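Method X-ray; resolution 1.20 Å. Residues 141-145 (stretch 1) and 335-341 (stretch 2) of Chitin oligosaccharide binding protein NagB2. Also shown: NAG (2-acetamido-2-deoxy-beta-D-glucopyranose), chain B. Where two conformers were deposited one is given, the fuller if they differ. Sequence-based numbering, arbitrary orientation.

Stretch 1 (141-145) GLPEA
Stretch 2, residues 335-341: FIKNFYT

The contact joins two segments of one chain whose touching residues are at least 194 positions apart, and buries 251 Å², both sides summed. Leu142 and Pro143 are in a strand, and the chain turns a corner at Glu144; stretch 2 is the end of a helix through Phe339, after which Tyr340 is the first residue to leave helical phi/psi. The nearest CA atoms across the stretches are those of Glu144 and Tyr340, 7.8 Å apart, a spacing spanned by the Tyr340 ring, whose CE1 lies 4.4 Å from Glu144 CA.

Leu142 and Tyr340 cover the most surface, 74 and 72 Å², and each directs its CA-to-CB bond toward the other stretch. Leu142 is extended (phi/psi -133/116) with chi1 m (-60°) and chi2 t (171°). Tyr340 has phi/psi -93/76, chi1 m (-66°) and chi2 -81°. With these rotamers, Leu142 lies over one face of the tyrosine ring: its CB is 3.4 Å from Tyr340 CZ, and its CD1 is 4.1 Å from the centroid of that ring, 22° off the normal, which satisfies a CH-pi criterion. The same CD1 reaches Ile336 CG2 at 3.9 Å, an apolar contact one helical turn earlier; Ile336 is m (-66°), t (165°), with phi/psi -59/-46.

The phenol also meets the strand backbone. Tyr340 OH donates to Leu142 O at 2.7 Å, a short separation in a bond that is nevertheless weak. Thus Leu142 offers its side chain to the ring face and its carbonyl to the hydroxyl. Pro143 (phi/psi -64/141, C-gamma endo) points its CB away, and its closest approach is through the backbone: Pro143 O lies 3.4 Å from Tyr340 CE1, near the ring plane at the edge.

Glu144, at phi/psi -85/-31, points its CB sideways and extends with chi1 t (169°), chi2 t (178°) and chi3 -15°. Its CD comes 3.8 Å from Phe339 CZ, at the edge of the phenyl ring and near its plane. Phe339 (phi/psi -87/-44) points its CB toward stretch 1, with chi1 t (-171°) and chi2 76°. On the ligand side, Glu144 CB is 3.9 Å from NAG C8 and Ala145 CB is 3.8 Å from the same methyl carbon.

Helical backbone bonds reach both aromatic residues: Phe339 N donates to Phe335 O at 2.8 Å and Tyr340 N to Ile336 O at 3.0 Å. The latter ties Tyr340 to the last turn although its own phi/psi has left the helix.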

# COMPACT_ATOMS: atom_id res chain seq x y z
N GLY A 141 -10.97 10.97 6.46
CA GLY A 141 -9.51 10.95 6.45
C GLY A 141 -9.03 11.54 5.14
O GLY A 141 -9.82 11.75 4.22
N LEU A 142 -7.72 11.79 5.07
CA LEU A 142 -7.14 12.51 3.94
C LEU A 142 -5.92 11.75 3.46
O LEU A 142 -4.93 11.63 4.20
CB LEU A 142 -6.77 13.94 4.30
CG LEU A 142 -7.96 14.77 4.76
CD1 LEU A 142 -7.50 16.12 5.29
CD2 LEU A 142 -9.01 15.00 3.66
N PRO A 143 -5.92 11.22 2.24
CA PRO A 143 -4.78 10.44 1.78
C PRO A 143 -3.55 11.33 1.70
O PRO A 143 -3.63 12.49 1.26
CB PRO A 143 -5.22 9.95 0.40
CG PRO A 143 -6.25 10.92 -0.05
CD PRO A 143 -6.95 11.36 1.20
N GLU A 144 -2.40 10.78 2.09
CA GLU A 144 -1.12 11.48 2.05
C GLU A 144 -0.45 11.37 0.69
O GLU A 144 0.27 12.28 0.28
CB GLU A 144 -0.19 10.88 3.12
CG GLU A 144 1.24 11.30 3.05
CD GLU A 144 2.14 10.74 4.14
OE1 GLU A 144 1.66 10.23 5.16
OE2 GLU A 144 3.36 10.85 3.97
N ALA A 145 -0.69 10.26 -0.00
CA ALA A 145 -0.06 9.96 -1.27
C ALA A 145 -1.02 9.06 -2.03
O ALA A 145 -1.97 8.52 -1.46
CB ALA A 145 1.27 9.23 -1.08
N PHE A 335 -2.78 21.58 11.82
CA PHE A 335 -1.97 20.51 11.26
C PHE A 335 -2.42 20.17 9.84
O PHE A 335 -1.60 20.04 8.93
CB PHE A 335 -2.03 19.26 12.14
CG PHE A 335 -1.37 18.07 11.50
CD1 PHE A 335 0.01 17.95 11.47
CD2 PHE A 335 -2.12 17.11 10.85
CE1 PHE A 335 0.63 16.90 10.85
CE2 PHE A 335 -1.50 16.03 10.22
CZ PHE A 335 -0.13 15.94 10.21
N ILE A 336 -3.74 20.03 9.64
CA ILE A 336 -4.25 19.72 8.30
C ILE A 336 -3.83 20.81 7.32
O ILE A 336 -3.35 20.54 6.21
CB ILE A 336 -5.78 19.50 8.33
CG1 ILE A 336 -6.14 18.25 9.14
CG2 ILE A 336 -6.37 19.44 6.92
CD1 ILE A 336 -7.58 18.17 9.50
N LYS A 337 -3.99 22.07 7.74
CA LYS A 337 -3.63 23.21 6.91
C LYS A 337 -2.17 23.16 6.49
O LYS A 337 -1.82 23.52 5.36
CB LYS A 337 -3.91 24.50 7.68
CG LYS A 337 -3.48 25.77 6.96
CD LYS A 337 -3.55 27.02 7.83
CE LYS A 337 -2.58 26.98 8.97
NZ LYS A 337 -1.27 27.64 8.63
N ASN A 338 -1.30 22.74 7.41
CA ASN A 338 0.13 22.79 7.17
C ASN A 338 0.68 21.53 6.54
O ASN A 338 1.73 21.59 5.90
CB ASN A 338 0.87 23.10 8.47
CG ASN A 338 0.64 24.54 8.92
OD1 ASN A 338 0.41 25.42 8.09
ND2 ASN A 338 0.73 24.79 10.22
N PHE A 339 -0.00 20.40 6.67
CA PHE A 339 0.46 19.17 6.05
C PHE A 339 -0.03 19.04 4.61
O PHE A 339 0.74 18.64 3.72
CB PHE A 339 0.00 17.95 6.86
CG PHE A 339 0.63 16.67 6.40
CD1 PHE A 339 1.93 16.37 6.72
CD2 PHE A 339 -0.09 15.76 5.65
CE1 PHE A 339 2.51 15.19 6.30
CE2 PHE A 339 0.49 14.57 5.22
CZ PHE A 339 1.79 14.28 5.56
N TYR A 340 -1.31 19.34 4.38
CA TYR A 340 -1.95 19.14 3.07
C TYR A 340 -1.84 20.43 2.28
O TYR A 340 -2.78 21.21 2.14
CB TYR A 340 -3.39 18.66 3.26
CG TYR A 340 -3.44 17.29 3.88
CD1 TYR A 340 -3.25 16.15 3.12
CD2 TYR A 340 -3.66 17.13 5.24
CE1 TYR A 340 -3.30 14.90 3.68
CE2 TYR A 340 -3.71 15.88 5.82
CZ TYR A 340 -3.51 14.77 5.04
OH TYR A 340 -3.56 13.53 5.62
N THR A 341 -0.64 20.67 1.76
CA THR A 341 -0.38 21.83 0.91
C THR A 341 0.55 21.39 -0.21
O THR A 341 1.31 20.43 -0.05
CB THR A 341 0.10 22.99 1.82
OG1 THR A 341 0.24 24.19 1.07
CG2 THR A 341 1.42 22.64 2.51
C1 NAG B . 3.38 3.48 3.18
C2 NAG B . 2.11 3.62 2.35
C3 NAG B . 1.11 2.52 2.70
C4 NAG B . 1.76 1.15 2.72
C5 NAG B . 3.00 1.20 3.59
C6 NAG B . 3.78 -0.09 3.64
C7 NAG B . 1.60 5.96 1.73
C8 NAG B . 0.93 7.22 2.18
N2 NAG B . 1.51 4.92 2.57
O3 NAG B . 0.05 2.60 1.76
O4 NAG B . 0.86 0.21 3.30
O5 NAG B . 3.89 2.19 3.06
O6 NAG B . 4.87 0.01 4.55
O7 NAG B . 2.18 5.89 0.65